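PDB 6ICL: methylxanthine N3-demethylase NdmB from Pseudomonas putida, which catalyses the NADH-dependent, oxygen-requiring N3-demethylation of theobromine to 7-methylxanthine and formaldehyde during bacterial caffeine degradation, as a Rieske non-heme iron oxygenase. Local coordinates for residues K24-D29 and Q341-H346; I146-L151 and T158-L163; H346-L351 and R361-T366. All blocks are in the same frame, centred on the assembly; numbering follows the deposited sequence.

Interaction 1 (K24-D29 and Q341-H346); sequences KPLLED and QFRKWH
Arg343 and His346, three residues apart on helix 337-355, meet Leu26 and Leu27 of the N-terminal segment, which packs against this helix of the Rieske oxygenase catalytic domain in a small apolar contact. Arg343 comes first: its CB packs against Leu26 CD2 at 3.8 Å, the aliphatic root of the side chain serving as the apolar surface. Leu26 turns its CG anti to the backbone N (chi1 173°), an orientation in which CD2 comes to rest on Arg343. The guanidinium group has other partners, with salt bridges from NE to Glu190 and from NH2 to Glu330, while Arg85 of the second subunit brings a like charge close to NH2. One turn later, His346 presents CB and its backbone to Leu27, the two side chains crossing at about a right angle. Leu27 straddles CB with both methyls, CD2 at 3.8 Å and CD1 at 3.9 Å from His346 CB. The imidazole leads away from the segment and is fixed at both nitrogens, ND1 bonding to Tyr32 OH and NE2 to Pro255 O. Leu27 CD1 meets this ring obliquely, 4.0 Å from His346 ND1. The closest approach is made by the other methyl, with Leu27 CD2 3.6 Å from His346 C.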
loop_
_atom_site.group_PDB
_atom_site.type_symbol
_atom_site.label_atom_id
_atom_site.label_comp_id
_atom_site.label_asym_id
_atom_site.label_seq_id
_atom_site.Cartn_x
_atom_site.Cartn_y
_atom_site.Cartn_z
ATOM N N LYS A 24 7.489 -35.207 -15.173
ATOM C CA LYS A 24 8.417 -35.226 -16.297
ATOM C C LYS A 24 9.800 -34.516 -16.109
ATOM O O LYS A 24 10.398 -34.077 -17.095
ATOM C CB LYS A 24 7.672 -34.619 -17.483
ATOM C CG LYS A 24 6.233 -34.247 -17.108
ATOM C CD LYS A 24 5.470 -33.594 -18.263
ATOM C CE LYS A 24 6.240 -32.400 -18.826
ATOM N NZ LYS A 24 5.400 -31.195 -19.112
ATOM N N PRO A 25 10.335 -34.417 -14.885
ATOM C CA PRO A 25 11.596 -33.688 -14.709
ATOM C C PRO A 25 12.826 -34.557 -14.916
ATOM O O PRO A 25 12.849 -35.741 -14.580
ATOM C CB PRO A 25 11.512 -33.218 -13.248
ATOM C CG PRO A 25 10.837 -34.333 -12.572
ATOM C CD PRO A 25 9.832 -34.889 -13.578
ATOM N N LEU A 26 13.873 -33.937 -15.471
ATOM C CA LEU A 26 15.130 -34.654 -15.686
ATOM C C LEU A 26 15.764 -35.084 -14.366
ATOM O O LEU A 26 16.205 -36.230 -14.216
ATOM C CB LEU A 26 16.107 -33.783 -16.477
ATOM C CG LEU A 26 17.508 -34.379 -16.603
ATOM C CD1 LEU A 26 17.484 -35.547 -17.552
ATOM C CD2 LEU A 26 18.529 -33.355 -17.063
ATOM N N LEU A 27 15.824 -34.180 -13.392
ATOM C CA LEU A 27 16.627 -34.390 -12.189
ATOM C C LEU A 27 15.681 -34.646 -11.018
ATOM O O LEU A 27 15.412 -33.756 -10.210
ATOM C CB LEU A 27 17.544 -33.193 -11.940
ATOM C CG LEU A 27 18.439 -32.866 -13.138
ATOM C CD1 LEU A 27 19.038 -31.472 -13.002
ATOM C CD2 LEU A 27 19.526 -33.933 -13.279
ATOM N N GLU A 28 15.223 -35.895 -10.912
ATOM C CA GLU A 28 14.191 -36.265 -9.944
ATOM C C GLU A 28 14.724 -36.247 -8.519
ATOM O O GLU A 28 14.023 -35.821 -7.598
ATOM C CB GLU A 28 13.670 -37.660 -10.284
ATOM C CG GLU A 28 12.226 -37.918 -9.987
ATOM C CD GLU A 28 11.689 -39.042 -10.851
ATOM O OE1 GLU A 28 12.460 -39.563 -11.697
ATOM O OE2 GLU A 28 10.504 -39.398 -10.691
ATOM N N ASP A 29 15.951 -36.721 -8.319
ATOM C CA ASP A 29 16.529 -36.892 -6.991
ATOM C C ASP A 29 17.534 -35.783 -6.732
ATOM O O ASP A 29 18.408 -35.536 -7.565
ATOM C CB ASP A 29 17.230 -38.250 -6.872
ATOM C CG ASP A 29 17.524 -38.628 -5.435
ATOM O OD1 ASP A 29 18.502 -38.115 -4.851
ATOM O OD2 ASP A 29 16.761 -39.442 -4.881
ATOM N N GLN A 341 25.748 -30.950 -22.052
ATOM C CA GLN A 341 26.793 -31.523 -21.201
ATOM C C GLN A 341 26.542 -31.220 -19.725
ATOM O O GLN A 341 26.823 -32.047 -18.847
ATOM C CB GLN A 341 28.160 -30.993 -21.637
ATOM C CG GLN A 341 28.558 -31.496 -23.016
ATOM C CD GLN A 341 28.405 -33.010 -23.116
ATOM O OE1 GLN A 341 28.929 -33.757 -22.283
ATOM N NE2 GLN A 341 27.664 -33.463 -24.113
ATOM N N PHE A 342 25.992 -30.042 -19.439
ATOM C CA PHE A 342 25.636 -29.687 -18.067
ATOM C C PHE A 342 24.537 -30.603 -17.540
ATOM O O PHE A 342 24.648 -31.182 -16.448
ATOM C CB PHE A 342 25.201 -28.220 -18.054
ATOM C CG PHE A 342 24.788 -27.690 -16.703
ATOM C CD1 PHE A 342 25.735 -27.460 -15.704
ATOM C CD2 PHE A 342 23.467 -27.337 -16.467
ATOM C CE1 PHE A 342 25.348 -26.921 -14.472
ATOM C CE2 PHE A 342 23.064 -26.791 -15.235
ATOM C CZ PHE A 342 24.013 -26.582 -14.241
ATOM N N ARG A 343 23.469 -30.756 -18.318
ATOM C CA ARG A 343 22.387 -31.657 -17.935
ATOM C C ARG A 343 22.870 -33.100 -17.788
ATOM O O ARG A 343 22.474 -33.800 -16.847
ATOM C CB ARG A 343 21.264 -31.561 -18.964
ATOM C CG ARG A 343 20.673 -30.177 -19.029
ATOM C CD ARG A 343 19.575 -30.057 -20.025
ATOM N NE ARG A 343 19.005 -28.725 -19.931
ATOM C CZ ARG A 343 17.732 -28.427 -20.142
ATOM N NH1 ARG A 343 16.875 -29.377 -20.467
ATOM N NH2 ARG A 343 17.308 -27.179 -20.009
ATOM N N LYS A 344 23.740 -33.557 -18.696
ATOM C CA LYS A 344 24.279 -34.915 -18.600
ATOM C C LYS A 344 24.985 -35.132 -17.277
ATOM O O LYS A 344 24.751 -36.131 -16.588
ATOM C CB LYS A 344 25.260 -35.185 -19.743
ATOM C CG LYS A 344 24.634 -35.454 -21.096
ATOM C CD LYS A 344 25.657 -36.172 -22.008
ATOM C CE LYS A 344 25.163 -36.322 -23.461
ATOM N NZ LYS A 344 23.963 -37.202 -23.609
ATOM N N TRP A 345 25.873 -34.208 -16.908
ATOM C CA TRP A 345 26.642 -34.419 -15.693
ATOM C C TRP A 345 25.770 -34.265 -14.457
ATOM O O TRP A 345 25.954 -35.001 -13.484
ATOM C CB TRP A 345 27.839 -33.472 -15.654
ATOM C CG TRP A 345 28.932 -33.924 -14.747
ATOM C CD1 TRP A 345 28.951 -35.061 -13.983
ATOM C CD2 TRP A 345 30.173 -33.261 -14.509
ATOM N NE1 TRP A 345 30.125 -35.130 -13.272
ATOM C CE2 TRP A 345 30.894 -34.042 -13.582
ATOM C CE3 TRP A 345 30.741 -32.071 -14.977
ATOM C CZ2 TRP A 345 32.149 -33.679 -13.119
ATOM C CZ3 TRP A 345 32.003 -31.716 -14.522
ATOM C CH2 TRP A 345 32.693 -32.524 -13.610
ATOM N N HIS A 346 24.784 -33.359 -14.489
ATOM C CA HIS A 346 23.849 -33.264 -13.371
ATOM C C HIS A 346 23.096 -34.579 -13.183
ATOM O O HIS A 346 22.973 -35.078 -12.062
ATOM C CB HIS A 346 22.871 -32.100 -13.585
ATOM C CG HIS A 346 23.237 -30.860 -12.832
ATOM N ND1 HIS A 346 22.712 -30.569 -11.588
ATOM C CD2 HIS A 346 24.088 -29.846 -13.133
ATOM C CE1 HIS A 346 23.218 -29.424 -11.159
ATOM N NE2 HIS A 346 24.055 -28.964 -12.077
#

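Interaction 2 (I146-L151 and T158-L163); sequences IVWVRL and TQIPYL
Trp148 and Ile160 form the tightly packed part of this contact, where the chain leaving strand 146-150 turns back past that strand. Ile160 sets its CG2 methyl over the face of the indole in a CH-pi contact: CG2 stands 3.7 Å from the centroid of the five-membered ring of Trp148 and only 11° off the ring normal. The methyl reaches this place because CG2 is anti to the backbone N of Ile160, with CG1 taking the position beside that nitrogen (chi1 -70°). Pro161 meets the six-membered ring obliquely, its CD lying 3.6 Å from Trp148 CZ3, and Ile146 CG2 lies against the opposite face of the indole, offset toward its rim. With a methyl on each face and NE1 bonded to Lys143 O, the ring is probably held against turning.

The Thr158 end is polar and more loosely packed; Thr158 is partly exposed, although its partner Arg150 is buried. Arg150, bent at chi3 (65°), brings NH1 to Thr158 OG1 in a nearly straight hydrogen bond of 3.2 Å, with OG1 in the guanidinium plane. Arg150 NH1 lies still closer to Thr158 O, at 3.0 Å, but the angle there is too poor for a bond. The main charge partner of the arginine is Asp139, which forms a salt bridge with NH2, while Thr158 OG1 also bonds to His35 O; the guanidinium is thus tied to strand 137-143 through Asp139 as well as to the returning loop. Trp148 also touches Trp274 and Thr276 of strand 270-281. The arrangement belongs to the junction between the antiparallel beta-sheet of the Rieske domain and the catalytic domain of a Rieske oxygenase, where the linking chain packs against the strand of that sheet that comes last in sequence.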
loop_
_atom_site.group_PDB
_atom_site.type_symbol
_atom_site.label_atom_id
_atom_site.label_comp_id
_atom_site.label_asym_id
_atom_site.label_seq_id
_atom_site.Cartn_x
_atom_site.Cartn_y
_atom_site.Cartn_z
ATOM N N ILE A 146 32.368 -14.468 0.606
ATOM C CA ILE A 146 31.075 -15.126 0.520
ATOM C C ILE A 146 31.055 -16.261 1.532
ATOM O O ILE A 146 32.090 -16.887 1.779
ATOM C CB ILE A 146 30.820 -15.627 -0.914
ATOM C CG1 ILE A 146 30.482 -14.429 -1.813
ATOM C CG2 ILE A 146 29.724 -16.683 -0.930
ATOM C CD1 ILE A 146 30.340 -14.779 -3.300
ATOM N N VAL A 147 29.895 -16.502 2.150
ATOM C CA VAL A 147 29.721 -17.598 3.097
ATOM C C VAL A 147 29.226 -18.845 2.366
ATOM O O VAL A 147 28.150 -18.833 1.754
ATOM C CB VAL A 147 28.746 -17.211 4.217
ATOM C CG1 VAL A 147 28.657 -18.334 5.257
ATOM C CG2 VAL A 147 29.172 -15.892 4.858
ATOM N N TRP A 148 29.996 -19.931 2.468
ATOM C CA TRP A 148 29.722 -21.202 1.806
ATOM C C TRP A 148 29.368 -22.250 2.843
ATOM O O TRP A 148 29.961 -22.297 3.927
ATOM C CB TRP A 148 30.946 -21.687 1.019
ATOM C CG TRP A 148 31.397 -20.737 0.006
ATOM C CD1 TRP A 148 32.256 -19.683 0.179
ATOM C CD2 TRP A 148 31.001 -20.715 -1.358
ATOM N NE1 TRP A 148 32.430 -19.014 -1.009
ATOM C CE2 TRP A 148 31.667 -19.632 -1.971
ATOM C CE3 TRP A 148 30.152 -21.517 -2.133
ATOM C CZ2 TRP A 148 31.497 -19.321 -3.315
ATOM C CZ3 TRP A 148 29.995 -21.219 -3.462
ATOM C CH2 TRP A 148 30.663 -20.128 -4.047
ATOM N N VAL A 149 28.416 -23.098 2.507
ATOM C CA VAL A 149 27.988 -24.180 3.373
ATOM C C VAL A 149 27.929 -25.458 2.544
ATOM O O VAL A 149 27.472 -25.450 1.396
ATOM C CB VAL A 149 26.611 -23.900 4.017
ATOM C CG1 VAL A 149 26.164 -25.091 4.872
ATOM C CG2 VAL A 149 26.626 -22.601 4.839
ATOM N N ARG A 150 28.369 -26.562 3.145
ATOM C CA ARG A 150 28.213 -27.894 2.576
ATOM C C ARG A 150 27.475 -28.745 3.595
ATOM O O ARG A 150 27.942 -28.910 4.725
ATOM C CB ARG A 150 29.567 -28.516 2.215
ATOM C CG ARG A 150 29.435 -29.970 1.704
ATOM C CD ARG A 150 30.770 -30.507 1.204
ATOM N NE ARG A 150 31.759 -30.613 2.273
ATOM C CZ ARG A 150 33.023 -31.000 2.089
ATOM N NH1 ARG A 150 33.467 -31.309 0.868
ATOM N NH2 ARG A 150 33.852 -31.064 3.125
ATOM N N LEU A 151 26.308 -29.257 3.203
ATOM C CA LEU A 151 25.460 -29.947 4.153
ATOM C C LEU A 151 25.949 -31.348 4.465
ATOM O O LEU A 151 25.676 -31.855 5.559
ATOM C CB LEU A 151 24.033 -30.022 3.630
ATOM C CG LEU A 151 23.323 -28.675 3.544
ATOM C CD1 LEU A 151 21.900 -28.895 3.034
ATOM C CD2 LEU A 151 23.338 -27.974 4.916
ATOM N N THR A 158 34.334 -32.746 -2.826
ATOM C CA THR A 158 33.945 -31.481 -3.431
ATOM C C THR A 158 34.673 -30.334 -2.742
ATOM O O THR A 158 35.067 -30.433 -1.573
ATOM C CB THR A 158 32.417 -31.275 -3.352
ATOM O OG1 THR A 158 31.986 -31.412 -1.990
ATOM C CG2 THR A 158 31.678 -32.310 -4.225
ATOM N N GLN A 159 34.864 -29.243 -3.473
ATOM C CA GLN A 159 35.518 -28.067 -2.916
ATOM C C GLN A 159 34.746 -26.806 -3.293
ATOM O O GLN A 159 33.827 -26.830 -4.121
ATOM C CB GLN A 159 36.971 -27.955 -3.388
ATOM C CG GLN A 159 37.150 -27.800 -4.879
ATOM C CD GLN A 159 38.628 -27.852 -5.261
ATOM O OE1 GLN A 159 39.495 -27.527 -4.450
ATOM N NE2 GLN A 159 38.917 -28.271 -6.488
ATOM N N ILE A 160 35.141 -25.698 -2.682
ATOM C CA ILE A 160 34.454 -24.427 -2.924
ATOM C C ILE A 160 34.730 -23.969 -4.354
ATOM O O ILE A 160 35.890 -24.011 -4.809
ATOM C CB ILE A 160 34.895 -23.375 -1.907
ATOM C CG1 ILE A 160 34.348 -23.744 -0.529
ATOM C CG2 ILE A 160 34.426 -21.969 -2.344
ATOM C CD1 ILE A 160 35.046 -23.074 0.627
ATOM N N PRO A 161 33.705 -23.538 -5.077
ATOM C CA PRO A 161 33.865 -23.178 -6.485
ATOM C C PRO A 161 35.053 -22.283 -6.788
ATOM O O PRO A 161 35.501 -21.473 -5.968
ATOM C CB PRO A 161 32.544 -22.469 -6.799
ATOM C CG PRO A 161 31.534 -23.333 -6.009
ATOM C CD PRO A 161 32.278 -23.692 -4.716
ATOM N N TYR A 162 35.522 -22.422 -8.024
ATOM C CA TYR A 162 36.667 -21.684 -8.509
ATOM C C TYR A 162 36.289 -20.265 -8.923
ATOM O O TYR A 162 35.362 -20.062 -9.714
ATOM C CB TYR A 162 37.265 -22.425 -9.709
ATOM C CG TYR A 162 38.401 -21.672 -10.315
ATOM C CD1 TYR A 162 39.664 -21.668 -9.700
ATOM C CD2 TYR A 162 38.219 -20.938 -11.476
ATOM C CE1 TYR A 162 40.699 -20.964 -10.239
ATOM C CE2 TYR A 162 39.248 -20.234 -12.027
ATOM C CZ TYR A 162 40.483 -20.254 -11.413
ATOM O OH TYR A 162 41.492 -19.538 -11.983
ATOM N N LEU A 163 37.059 -19.291 -8.445
ATOM C CA LEU A 163 37.042 -17.929 -8.956
ATOM C C LEU A 163 38.484 -17.502 -9.173
ATOM O O LEU A 163 39.341 -17.750 -8.328
ATOM C CB LEU A 163 36.347 -16.957 -7.989
ATOM C CG LEU A 163 36.729 -15.476 -8.064
ATOM C CD1 LEU A 163 36.131 -14.801 -9.285
ATOM C CD2 LEU A 163 36.339 -14.730 -6.771
#

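Interaction 3 (H346-L351 and R361-T366); sequences HKELSL and RDSVLT
Ser363 points its hydroxyl at helix 337-355, where Glu348 and Leu349 receive it from neighbouring positions. Its OG is anti to the backbone N (chi1 -180°) and donates a hydrogen bond of 2.9 Å to Glu348 OE2. The glutamate chain is extended beyond CG and reaches across to the serine, whose hydroxyl meets OE2 from above the carboxylate plane, 40° out of it. Glu348 CG also lies alongside Ser363 OG at 3.3 Å, which places the hydroxyl beside the aliphatic stem as well as the acid. The second carboxylate oxygen, OE1, forms a salt bridge with Arg221, linking this helix pair to strand 219-222. The two helices make an antiparallel helical hairpin, their short segments inclined at 155° with the axes 9.2 Å apart, and Leu349 and Ser363 form the nearest CA pair. Replacing Glu348 by an alanine would probably leave the Ser363 hydroxyl without this acceptor and Arg221 without its carboxylate mate. Beside the polar pair, the end of Leu349 swings close to the partner helix, its CD2 3.3 Å from Ser363 OG. The same methyl packs on Val364 CG2 at 3.7 Å, the two side chains crossing at about a right angle. Where helix 357-365 ends, Thr366 OG1 and Thr366 N both bond to Asp362 O, approaching from opposite faces of its plane, with OG1 at 2.7 Å.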
loop_
_atom_site.group_PDB
_atom_site.type_symbol
_atom_site.label_atom_id
_atom_site.label_comp_id
_atom_site.label_asym_id
_atom_site.label_seq_id
_atom_site.Cartn_x
_atom_site.Cartn_y
_atom_site.Cartn_z
ATOM N N HIS A 346 24.784 -33.359 -14.489
ATOM C CA HIS A 346 23.849 -33.264 -13.371
ATOM C C HIS A 346 23.096 -34.579 -13.183
ATOM O O HIS A 346 22.973 -35.078 -12.062
ATOM C CB HIS A 346 22.871 -32.100 -13.585
ATOM C CG HIS A 346 23.237 -30.860 -12.832
ATOM N ND1 HIS A 346 22.712 -30.569 -11.588
ATOM C CD2 HIS A 346 24.088 -29.846 -13.133
ATOM C CE1 HIS A 346 23.218 -29.424 -11.159
ATOM N NE2 HIS A 346 24.055 -28.964 -12.077
ATOM N N LYS A 347 22.608 -35.171 -14.282
ATOM C CA LYS A 347 21.859 -36.425 -14.176
ATOM C C LYS A 347 22.731 -37.544 -13.634
ATOM O O LYS A 347 22.290 -38.339 -12.796
ATOM C CB LYS A 347 21.297 -36.831 -15.543
ATOM C CG LYS A 347 20.386 -38.061 -15.493
ATOM C CD LYS A 347 19.181 -37.772 -14.605
ATOM C CE LYS A 347 18.173 -38.909 -14.572
ATOM N NZ LYS A 347 17.164 -38.705 -13.474
ATOM N N GLU A 348 23.972 -37.620 -14.107
ATOM C CA GLU A 348 24.883 -38.658 -13.653
ATOM C C GLU A 348 25.221 -38.479 -12.176
ATOM O O GLU A 348 25.246 -39.454 -11.411
ATOM C CB GLU A 348 26.139 -38.623 -14.522
ATOM C CG GLU A 348 27.285 -39.506 -14.062
ATOM C CD GLU A 348 28.520 -39.307 -14.918
ATOM O OE1 GLU A 348 28.370 -39.031 -16.140
ATOM O OE2 GLU A 348 29.636 -39.400 -14.361
ATOM N N LEU A 349 25.472 -37.230 -11.760
ATOM C CA LEU A 349 25.721 -36.932 -10.351
ATOM C C LEU A 349 24.519 -37.282 -9.491
ATOM O O LEU A 349 24.667 -37.854 -8.404
ATOM C CB LEU A 349 26.072 -35.456 -10.186
ATOM C CG LEU A 349 27.409 -35.062 -10.777
ATOM C CD1 LEU A 349 27.451 -33.554 -11.013
ATOM C CD2 LEU A 349 28.539 -35.500 -9.859
ATOM N N SER A 350 23.320 -36.949 -9.960
ATOM C CA SER A 350 22.112 -37.281 -9.212
ATOM C C SER A 350 21.989 -38.788 -8.995
ATOM O O SER A 350 21.601 -39.243 -7.911
ATOM C CB SER A 350 20.895 -36.746 -9.965
ATOM O OG SER A 350 19.691 -37.220 -9.403
ATOM N N LEU A 351 22.308 -39.578 -10.022
ATOM C CA LEU A 351 22.211 -41.031 -9.888
ATOM C C LEU A 351 23.359 -41.580 -9.060
ATOM O O LEU A 351 23.149 -42.460 -8.218
ATOM C CB LEU A 351 22.189 -41.684 -11.265
ATOM C CG LEU A 351 21.010 -41.290 -12.139
ATOM C CD1 LEU A 351 21.282 -41.658 -13.588
ATOM C CD2 LEU A 351 19.787 -41.988 -11.620
ATOM N N ARG A 361 31.970 -40.210 -6.029
ATOM C CA ARG A 361 33.335 -39.703 -6.141
ATOM C C ARG A 361 33.879 -39.904 -7.548
ATOM O O ARG A 361 34.624 -39.056 -8.063
ATOM C CB ARG A 361 34.246 -40.379 -5.114
ATOM C CG ARG A 361 33.905 -40.075 -3.656
ATOM C CD ARG A 361 34.794 -40.861 -2.682
ATOM N NE ARG A 361 36.212 -40.717 -2.988
ATOM C CZ ARG A 361 37.006 -39.791 -2.463
ATOM N NH1 ARG A 361 36.520 -38.911 -1.596
ATOM N NH2 ARG A 361 38.284 -39.739 -2.814
ATOM N N ASP A 362 33.513 -41.020 -8.188
ATOM C CA ASP A 362 33.938 -41.260 -9.562
ATOM C C ASP A 362 33.336 -40.230 -10.497
ATOM O O ASP A 362 34.032 -39.666 -11.352
ATOM C CB ASP A 362 33.541 -42.670 -10.003
ATOM C CG ASP A 362 34.529 -43.726 -9.543
ATOM O OD1 ASP A 362 35.717 -43.393 -9.323
ATOM O OD2 ASP A 362 34.110 -44.895 -9.417
ATOM N N SER A 363 32.035 -39.976 -10.352
ATOM C CA SER A 363 31.364 -39.011 -11.213
ATOM C C SER A 363 31.955 -37.609 -11.050
ATOM O O SER A 363 32.218 -36.921 -12.045
ATOM C CB SER A 363 29.871 -39.014 -10.917
ATOM O OG SER A 363 29.217 -38.081 -11.762
ATOM N N VAL A 364 32.194 -37.181 -9.803
ATOM C CA VAL A 364 32.771 -35.855 -9.556
ATOM C C VAL A 364 34.189 -35.773 -10.112
ATOM O O VAL A 364 34.554 -34.813 -10.803
ATOM C CB VAL A 364 32.764 -35.524 -8.047
ATOM C CG1 VAL A 364 33.539 -34.246 -7.777
ATOM C CG2 VAL A 364 31.357 -35.403 -7.490
ATOM N N LEU A 365 35.022 -36.771 -9.794
ATOM C CA LEU A 365 36.469 -36.635 -9.949
ATOM C C LEU A 365 37.028 -37.133 -11.280
ATOM O O LEU A 365 38.164 -36.776 -11.625
ATOM C CB LEU A 365 37.170 -37.373 -8.809
ATOM C CG LEU A 365 36.882 -36.807 -7.423
ATOM C CD1 LEU A 365 37.277 -37.819 -6.355
ATOM C CD2 LEU A 365 37.641 -35.497 -7.240
ATOM N N THR A 366 36.286 -37.935 -12.039
ATOM C CA THR A 366 36.821 -38.493 -13.286
ATOM C C THR A 366 36.877 -37.433 -14.381
ATOM O O THR A 366 35.835 -36.933 -14.823
ATOM C CB THR A 366 35.968 -39.670 -13.756
ATOM O OG1 THR A 366 36.059 -40.746 -12.812
ATOM C CG2 THR A 366 36.422 -40.139 -15.130
#

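How the interactions relate
Interactions 1 and 3 share helix 337-355 and His346, with centres 11 Å apart; one lays the N-terminal segment on the helix, the other folds helix 357-365 back against it. Probable hydrogen bonds join them, Lys347 NZ to Leu26 O and Ser350 OG to Asp29 O, both 2.8 Å. Interaction 1 is partly buried and purely apolar across its segments, whereas interaction 3 is buried and combines a hydroxyl-carboxylate bond with leucine-valine packing. Interaction 2, about 21 Å from interaction 1 and 17 Å from interaction 3 between centres, is also buried but lies nearer the chain's middle, on a beta strand, and pairs a methyl-on-indole contact with an arginine-threonine hydrogen bond.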